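Local coordinates for protein 2-Cys Peroxiredoxin (Plasmodium vivax SaI-1, PDB 2I81) that probably reduces hydrogen peroxide and other peroxides through a reactive cysteine, as a typical 2-Cys peroxiredoxin of a malaria parasite, at residues N133-F145 with L157-I171. Numbering follows the deposited sequence.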
ATOM      1  N   ASN A 133       4.112   1.056 -28.102  1.00 23.91           N
ATOM      2  CA  ASN A 133       5.364   0.517 -27.567  1.00 26.46           C
ATOM      3  C   ASN A 133       6.511   0.556 -28.581  1.00 25.69           C
ATOM      4  O   ASN A 133       7.189  -0.449 -28.814  1.00 25.61           O
ATOM      5  CB  ASN A 133       5.161  -0.902 -27.006  1.00 27.26           C
ATOM      6  CG  ASN A 133       4.042  -0.975 -25.975  1.00 35.45           C
ATOM      7  OD1 ASN A 133       2.989  -1.560 -26.230  1.00 39.49           O
ATOM      8  ND2 ASN A 133       4.266  -0.377 -24.808  1.00 35.10           N
ATOM      9  N   VAL A 134       6.711   1.725 -29.187  1.00 24.89           N
ATOM     10  CA  VAL A 134       7.806   1.920 -30.143  1.00 24.58           C
ATOM     11  C   VAL A 134       8.690   3.130 -29.814  1.00 24.25           C
ATOM     12  O   VAL A 134       9.591   3.471 -30.585  1.00 24.67           O
ATOM     13  CB  VAL A 134       7.309   1.982 -31.622  1.00 23.99           C
ATOM     14  CG1 VAL A 134       6.771   0.625 -32.067  1.00 22.54           C
ATOM     15  CG2 VAL A 134       6.261   3.081 -31.814  1.00 22.66           C
ATOM     16  N   LEU A 135       8.437   3.762 -28.668  1.00 23.53           N
ATOM     17  CA  LEU A 135       9.258   4.883 -28.214  1.00 25.67           C
ATOM     18  C   LEU A 135      10.615   4.371 -27.745  1.00 27.14           C
ATOM     19  O   LEU A 135      10.699   3.500 -26.874  1.00 28.04           O
ATOM     20  CB  LEU A 135       8.567   5.661 -27.086  1.00 23.65           C
ATOM     21  CG  LEU A 135       8.618   7.199 -27.068  1.00 28.76           C
ATOM     22  CD1 LEU A 135       8.472   7.712 -25.647  1.00 28.02           C
ATOM     23  CD2 LEU A 135       9.865   7.793 -27.714  1.00 25.21           C
ATOM     24  N   PHE A 136      11.671   4.914 -28.339  1.00 27.15           N
ATOM     25  CA  PHE A 136      13.035   4.555 -27.987  1.00 27.97           C
ATOM     26  C   PHE A 136      13.651   5.667 -27.147  1.00 28.29           C
ATOM     27  O   PHE A 136      13.704   6.822 -27.580  1.00 27.61           O
ATOM     28  CB  PHE A 136      13.856   4.315 -29.260  1.00 29.55           C
ATOM     29  CG  PHE A 136      15.215   3.725 -29.008  1.00 31.71           C
ATOM     30  CD1 PHE A 136      16.361   4.498 -29.166  1.00 34.38           C
ATOM     31  CD2 PHE A 136      15.352   2.394 -28.623  1.00 32.31           C
ATOM     32  CE1 PHE A 136      17.624   3.956 -28.940  1.00 36.18           C
ATOM     33  CE2 PHE A 136      16.609   1.843 -28.393  1.00 34.22           C
ATOM     34  CZ  PHE A 136      17.748   2.625 -28.552  1.00 36.38           C
ATOM     35  N   ASP A 137      14.092   5.312 -25.939  1.00 29.32           N
ATOM     36  CA  ASP A 137      14.799   6.230 -25.033  1.00 29.64           C
ATOM     37  C   ASP A 137      14.040   7.518 -24.693  1.00 28.48           C
ATOM     38  O   ASP A 137      14.661   8.576 -24.542  1.00 25.13           O
ATOM     39  CB  ASP A 137      16.183   6.592 -25.599  1.00 31.34           C
ATOM     40  CG  ASP A 137      17.192   5.468 -25.464  1.00 38.90           C
ATOM     41  OD1 ASP A 137      16.953   4.520 -24.685  1.00 43.34           O
ATOM     42  OD2 ASP A 137      18.241   5.540 -26.137  1.00 43.85           O
ATOM     43  N   ASP A 138      12.715   7.430 -24.572  1.00 28.82           N
ATOM     44  CA  ASP A 138      11.872   8.601 -24.284  1.00 30.63           C
ATOM     45  C   ASP A 138      12.102   9.740 -25.289  1.00 30.06           C
ATOM     46  O   ASP A 138      11.840  10.909 -24.987  1.00 30.74           O
ATOM     47  CB  ASP A 138      12.109   9.106 -22.850  1.00 31.00           C
ATOM     48  CG  ASP A 138      11.828   8.046 -21.799  0.60 37.10           C
ATOM     49  OD1 ASP A 138      12.767   7.677 -21.061  1.00 42.53           O
ATOM     50  OD2 ASP A 138      10.672   7.581 -21.708  1.00 44.31           O
ATOM     51  N   SER A 139      12.586   9.389 -26.480  1.00 27.64           N
ATOM     52  CA  SER A 139      13.037  10.377 -27.457  1.00 26.22           C
ATOM     53  C   SER A 139      12.300  10.285 -28.789  1.00 22.96           C
ATOM     54  O   SER A 139      11.525  11.175 -29.143  1.00 21.03           O
ATOM     55  CB  SER A 139      14.547  10.244 -27.686  1.00 26.66           C
ATOM     56  OG  SER A 139      15.272  10.491 -26.489  1.00 32.71           O
ATOM     57  N   VAL A 140      12.554   9.205 -29.524  1.00 21.41           N
ATOM     58  CA  VAL A 140      12.043   9.043 -30.883  1.00 19.10           C
ATOM     59  C   VAL A 140      11.436   7.656 -31.058  1.00 20.21           C
ATOM     60  O   VAL A 140      11.790   6.724 -30.333  1.00 17.18           O
ATOM     61  CB  VAL A 140      13.157   9.273 -31.948  1.00 19.27           C
ATOM     62  CG1 VAL A 140      13.678  10.702 -31.888  1.00 15.94           C
ATOM     63  CG2 VAL A 140      14.308   8.276 -31.776  1.00 16.31           C
ATOM     64  N   SER A 141      10.526   7.519 -32.017  1.00 22.25           N
ATOM     65  CA  SER A 141       9.902   6.228 -32.293  1.00 24.19           C
ATOM     66  C   SER A 141      10.780   5.369 -33.199  1.00 24.21           C
ATOM     67  O   SER A 141      11.470   5.888 -34.077  1.00 24.52           O
ATOM     68  CB  SER A 141       8.516   6.417 -32.917  1.00 25.47           C
ATOM     69  OG  SER A 141       8.603   7.003 -34.203  1.00 31.53           O
ATOM     70  N   LEU A 142      10.755   4.056 -32.978  1.00 24.84           N
ATOM     71  CA  LEU A 142      11.476   3.107 -33.830  1.00 25.75           C
ATOM     72  C   LEU A 142      10.780   2.976 -35.184  1.00 24.58           C
ATOM     73  O   LEU A 142       9.628   3.391 -35.335  1.00 26.80           O
ATOM     74  CB  LEU A 142      11.567   1.736 -33.150  1.00 26.29           C
ATOM     75  CG  LEU A 142      12.491   1.576 -31.938  1.00 30.31           C
ATOM     76  CD1 LEU A 142      12.037   0.414 -31.070  1.00 27.29           C
ATOM     77  CD2 LEU A 142      13.942   1.387 -32.363  1.00 27.22           C
ATOM     78  N   ARG A 143      11.474   2.405 -36.166  1.00 24.16           N
ATOM     79  CA  ARG A 143      10.886   2.191 -37.490  1.00 24.32           C
ATOM     80  C   ARG A 143       9.873   1.061 -37.444  1.00 23.82           C
ATOM     81  O   ARG A 143      10.242  -0.116 -37.481  1.00 24.88           O
ATOM     82  CB  ARG A 143      11.964   1.884 -38.525  1.00 25.15           C
ATOM     83  CG  ARG A 143      12.842   3.058 -38.803  1.00 27.19           C
ATOM     84  CD  ARG A 143      13.950   2.726 -39.770  1.00 27.56           C
ATOM     85  NE  ARG A 143      15.071   3.627 -39.541  1.00 28.54           N
ATOM     86  CZ  ARG A 143      15.077   4.921 -39.852  1.00 24.80           C
ATOM     87  NH1 ARG A 143      14.025   5.488 -40.433  1.00 23.66           N
ATOM     88  NH2 ARG A 143      16.147   5.656 -39.589  1.00 25.09           N
ATOM     89  N   ALA A 144       8.597   1.419 -37.360  1.00 25.28           N
ATOM     90  CA  ALA A 144       7.557   0.421 -37.149  1.00 24.42           C
ATOM     91  C   ALA A 144       6.443   0.443 -38.186  1.00 23.72           C
ATOM     92  O   ALA A 144       5.980   1.508 -38.592  1.00 23.73           O
ATOM     93  CB  ALA A 144       6.979   0.548 -35.748  1.00 23.01           C
ATOM     94  N   PHE A 145       6.027  -0.748 -38.605  1.00 23.52           N
ATOM     95  CA  PHE A 145       4.812  -0.916 -39.389  1.00 24.40           C
ATOM     96  C   PHE A 145       3.713  -1.464 -38.502  1.00 25.79           C
ATOM     97  O   PHE A 145       3.910  -2.455 -37.795  1.00 27.13           O
ATOM     98  CB  PHE A 145       5.033  -1.875 -40.562  1.00 23.62           C
ATOM     99  CG  PHE A 145       5.642  -1.234 -41.776  1.00 26.75           C
ATOM    100  CD1 PHE A 145       6.427  -1.985 -42.644  1.00 24.63           C
ATOM    101  CD2 PHE A 145       5.442   0.115 -42.054  1.00 28.73           C
ATOM    102  CE1 PHE A 145       6.993  -1.408 -43.776  1.00 24.78           C
ATOM    103  CE2 PHE A 145       6.007   0.703 -43.182  1.00 25.49           C
ATOM    104  CZ  PHE A 145       6.782  -0.060 -44.045  1.00 22.65           C
ATOM    105  N   LEU A 157       2.745  -6.424 -37.178  1.00 22.00           N
ATOM    106  CA  LEU A 157       3.661  -5.499 -36.532  1.00 23.23           C
ATOM    107  C   LEU A 157       5.086  -5.796 -36.983  1.00 23.66           C
ATOM    108  O   LEU A 157       5.515  -6.950 -36.988  1.00 24.25           O
ATOM    109  CB  LEU A 157       3.546  -5.604 -35.006  1.00 21.35           C
ATOM    110  CG  LEU A 157       4.472  -4.759 -34.121  1.00 24.87           C
ATOM    111  CD1 LEU A 157       4.202  -3.266 -34.276  1.00 24.45           C
ATOM    112  CD2 LEU A 157       4.339  -5.178 -32.664  1.00 25.34           C
ATOM    113  N   LEU A 158       5.807  -4.748 -37.366  1.00 23.44           N
ATOM    114  CA  LEU A 158       7.201  -4.876 -37.764  1.00 24.53           C
ATOM    115  C   LEU A 158       7.989  -3.739 -37.138  1.00 24.38           C
ATOM    116  O   LEU A 158       7.678  -2.571 -37.362  1.00 26.03           O
ATOM    117  CB  LEU A 158       7.328  -4.851 -39.292  1.00 25.89           C
ATOM    118  CG  LEU A 158       8.693  -5.118 -39.938  1.00 29.11           C
ATOM    119  CD1 LEU A 158       8.520  -5.806 -41.282  1.00 31.81           C
ATOM    120  CD2 LEU A 158       9.521  -3.844 -40.092  1.00 28.25           C
ATOM    121  N   VAL A 159       9.002  -4.083 -36.349  1.00 24.16           N
ATOM    122  CA  VAL A 159       9.845  -3.076 -35.711  1.00 22.06           C
ATOM    123  C   VAL A 159      11.310  -3.282 -36.090  1.00 23.57           C
ATOM    124  O   VAL A 159      11.896  -4.329 -35.799  1.00 24.69           O
ATOM    125  CB  VAL A 159       9.688  -3.069 -34.165  1.00 21.09           C
ATOM    126  CG1 VAL A 159      10.376  -1.853 -33.566  1.00 15.89           C
ATOM    127  CG2 VAL A 159       8.218  -3.085 -33.758  1.00 16.24           C
ATOM    128  N   ASN A 160      11.884  -2.283 -36.755  1.00 24.31           N
ATOM    129  CA  ASN A 160      13.308  -2.266 -37.073  1.00 25.01           C
ATOM    130  C   ASN A 160      14.040  -1.269 -36.187  1.00 26.33           C
ATOM    131  O   ASN A 160      13.451  -0.284 -35.732  1.00 27.48           O
ATOM    132  CB  ASN A 160      13.534  -1.898 -38.544  1.00 25.88           C
ATOM    133  CG  ASN A 160      13.250  -3.051 -39.496  1.00 23.73           C
ATOM    134  OD1 ASN A 160      12.794  -4.120 -39.088  1.00 25.45           O
ATOM    135  ND2 ASN A 160      13.521  -2.833 -40.778  1.00 24.63           N
ATOM    136  N   ASN A 161      15.323  -1.527 -35.943  1.00 27.57           N
ATOM    137  CA  ASN A 161      16.176  -0.555 -35.268  1.00 28.60           C
ATOM    138  C   ASN A 161      16.455   0.623 -36.206  1.00 30.05           C
ATOM    139  O   ASN A 161      16.246   0.520 -37.418  1.00 31.18           O
ATOM    140  CB  ASN A 161      17.478  -1.207 -34.796  1.00 28.00           C
ATOM    141  CG  ASN A 161      18.052  -0.542 -33.551  1.00 25.62           C
ATOM    142  OD1 ASN A 161      17.543   0.477 -33.078  1.00 26.43           O
ATOM    143  ND2 ASN A 161      19.119  -1.122 -33.015  1.00 12.91           N
ATOM    144  N   LEU A 162      16.929   1.731 -35.640  1.00 31.41           N
ATOM    145  CA  LEU A 162      17.087   2.998 -36.369  1.00 32.82           C
ATOM    146  C   LEU A 162      17.883   2.938 -37.678  1.00 33.00           C
ATOM    147  O   LEU A 162      17.630   3.724 -38.594  1.00 34.30           O
ATOM    148  CB  LEU A 162      17.678   4.076 -35.448  1.00 33.04           C
ATOM    149  CG  LEU A 162      16.719   4.966 -34.644  1.00 34.07           C
ATOM    150  CD1 LEU A 162      15.971   4.192 -33.563  1.00 36.38           C
ATOM    151  CD2 LEU A 162      17.482   6.130 -34.024  1.00 36.22           C
ATOM    152  N   ALA A 163      18.836   2.013 -37.768  1.00 34.05           N
ATOM    153  CA  ALA A 163      19.721   1.940 -38.934  1.00 32.91           C
ATOM    154  C   ALA A 163      19.166   1.130 -40.113  1.00 33.39           C
ATOM    155  O   ALA A 163      19.712   1.192 -41.217  1.00 33.81           O
ATOM    156  CB  ALA A 163      21.091   1.406 -38.522  1.00 33.31           C
ATOM    157  N   ILE A 164      18.084   0.387 -39.886  1.00 32.15           N
ATOM    158  CA  ILE A 164      17.604  -0.586 -40.877  1.00 31.66           C
ATOM    159  C   ILE A 164      16.306  -0.153 -41.566  1.00 32.07           C
ATOM    160  O   ILE A 164      15.243  -0.123 -40.941  1.00 30.02           O
ATOM    161  CB  ILE A 164      17.426  -2.003 -40.245  1.00 31.84           C
ATOM    162  CG1 ILE A 164      18.619  -2.374 -39.346  1.00 31.32           C
ATOM    163  CG2 ILE A 164      17.162  -3.062 -41.321  1.00 30.07           C
ATOM    164  CD1 ILE A 164      19.998  -2.327 -40.020  1.00 30.43           C
ATOM    165  N   GLY A 165      16.401   0.178 -42.853  1.00 32.59           N
ATOM    166  CA  GLY A 165      15.232   0.571 -43.642  1.00 32.03           C
ATOM    167  C   GLY A 165      14.348  -0.616 -43.973  1.00 33.33           C
ATOM    168  O   GLY A 165      14.830  -1.752 -44.033  1.00 32.81           O
ATOM    169  N   ARG A 166      13.057  -0.371 -44.187  1.00 34.52           N
ATOM    170  CA  ARG A 166      12.144  -1.477 -44.492  1.00 35.32           C
ATOM    171  C   ARG A 166      11.722  -1.597 -45.959  1.00 34.61           C
ATOM    172  O   ARG A 166      12.023  -0.734 -46.789  1.00 35.34           O
ATOM    173  CB  ARG A 166      10.919  -1.511 -43.560  1.00 35.43           C
ATOM    174  CG  ARG A 166      10.289  -0.174 -43.221  1.00 39.15           C
ATOM    175  CD  ARG A 166      10.582   0.189 -41.777  1.00 38.17           C
ATOM    176  NE  ARG A 166       9.403   0.730 -41.105  1.00 37.90           N
ATOM    177  CZ  ARG A 166       9.151   2.024 -40.934  1.00 36.62           C
ATOM    178  NH1 ARG A 166       8.046   2.401 -40.308  1.00 32.29           N
ATOM    179  NH2 ARG A 166       9.997   2.945 -41.380  1.00 31.90           N
ATOM    180  N   SER A 167      11.026  -2.694 -46.249  1.00 34.00           N
ATOM    181  CA  SER A 167      10.623  -3.052 -47.602  1.00 35.01           C
ATOM    182  C   SER A 167       9.142  -2.786 -47.842  1.00 34.98           C
ATOM    183  O   SER A 167       8.289  -3.210 -47.057  1.00 35.61           O
ATOM    184  CB  SER A 167      10.941  -4.526 -47.870  1.00 34.82           C
ATOM    185  OG  SER A 167      10.548  -4.910 -49.176  1.00 41.59           O
ATOM    186  N   VAL A 168       8.845  -2.086 -48.934  1.00 34.35           N
ATOM    187  CA  VAL A 168       7.461  -1.819 -49.326  1.00 35.24           C
ATOM    188  C   VAL A 168       6.802  -3.025 -50.013  1.00 35.48           C
ATOM    189  O   VAL A 168       5.601  -3.250 -49.844  1.00 34.47           O
ATOM    190  CB  VAL A 168       7.305  -0.489 -50.148  1.00 34.55           C
ATOM    191  CG1 VAL A 168       8.292  -0.450 -51.330  1.00 38.77           C
ATOM    192  CG2 VAL A 168       5.848  -0.312 -50.648  1.00 35.20           C
ATOM    193  N   ASP A 169       7.579  -3.804 -50.768  1.00 36.38           N
ATOM    194  CA  ASP A 169       7.059  -5.032 -51.385  1.00 38.12           C
ATOM    195  C   ASP A 169       6.537  -5.990 -50.316  1.00 37.14           C
ATOM    196  O   ASP A 169       5.556  -6.709 -50.541  1.00 38.49           O
ATOM    197  CB  ASP A 169       8.131  -5.734 -52.228  1.00 39.37           C
ATOM    198  CG  ASP A 169       8.617  -4.880 -53.387  1.00 44.51           C
ATOM    199  OD1 ASP A 169       7.790  -4.490 -54.240  1.00 49.34           O
ATOM    200  OD2 ASP A 169       9.835  -4.610 -53.452  1.00 50.70           O
ATOM    201  N   GLU A 170       7.194  -5.979 -49.155  1.00 36.14           N
ATOM    202  CA  GLU A 170       6.820  -6.853 -48.047  1.00 35.29           C
ATOM    203  C   GLU A 170       5.515  -6.484 -47.339  1.00 33.99           C
ATOM    204  O   GLU A 170       4.694  -7.372 -47.111  1.00 35.32           O
ATOM    205  CB  GLU A 170       7.970  -7.041 -47.051  1.00 36.44           C
ATOM    206  CG  GLU A 170       7.665  -8.038 -45.922  1.00 37.86           C
ATOM    207  CD  GLU A 170       7.289  -9.440 -46.409  1.00 43.25           C
ATOM    208  OE1 GLU A 170       6.509 -10.112 -45.694  1.00 42.32           O
ATOM    209  OE2 GLU A 170       7.765  -9.873 -47.490  1.00 44.75           O
ATOM    210  N   ILE A 171       5.278  -5.229 -46.993  1.00 32.07           N
ATOM    211  CA  ILE A 171       3.985  -4.905 -46.393  1.00 29.28           C
ATOM    212  C   ILE A 171       2.856  -5.060 -47.334  1.00 28.83           C
ATOM    213  O   ILE A 171       1.767  -5.320 -46.933  1.00 29.90           O
ATOM    214  CB  ILE A 171       3.793  -3.498 -45.742  1.00 28.81           C
ATOM    215  CG1 ILE A 171       4.801  -2.490 -46.150  1.00 26.33           C
ATOM    216  CG2 ILE A 171       3.324  -3.553 -44.313  1.00 25.77           C
ATOM    217  CD1 ILE A 171       4.320  -1.610 -47.115  1.00 32.99           C
TER
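Arg-143 to Phe-145 run antiparallel to Leu-158 to Asn-160 as the two strands of a beta hairpin. Arg-143/Asn-160 and Phe-145/Leu-158 are the hydrogen-bonded pairs. The link from Asn-160 N to Arg-143 O is nearly straight (2.8 Å, 176°), whereas its return bond is weak; Phe-145 and Leu-158 exchange two ordinary backbone bonds. Ala-144 and Val-159 make the non-hydrogen-bonded pair between them.

Two arginines lie on the face that carries Arg-143, Asn-160, Phe-145 and Leu-158. Arg-143, extended from CG to NE, reaches the turn at Asn-161 to Ile-164 and grips one oxygen side-on: NE and NH2 lie 2.7 and 2.6 Å from Leu-162 O, which sits in the guanidinium plane. Arg-166, its chain bent at both chi2 and chi3, folds back over the strand, slipping its guanidinium between the Phe-145 ring and the Arg-143 to Ala-144 backbone. The ring side is a cation-pi contact, CZ 4.4 Å from the centroid with the planes 31° apart; NH1 makes a weak bond to Ala-144 O.

Apolar contacts occupy both faces. On the Phe-145 face, Ile-171 brings CG1 to 3.4 Å from CE1 of the ring. On the opposite face, beside Ala-144, Val-159 CG1 meets CD1 of Leu-142, whose CD2 lies 3.7 Å from Leu-162 CD1.

Strand 54-59 flanks the hairpin, while helix 67-77 lies over the arginine face. From that helix Glu-71 salt-bridges both arginines, so that it and Leu-162 O fix the Arg-143 guanidinium. Arg-143 packs on Cys-68, probably the peroxidatic cysteine, as the active-site arginine does in this family. Leu-157 to Asn-160 pair with an antiparallel strand of the second subunit, consistent with the sheet-extending dimer of typical 2-Cys peroxiredoxins; His-156 of that subunit bonds Asn-160 OD1.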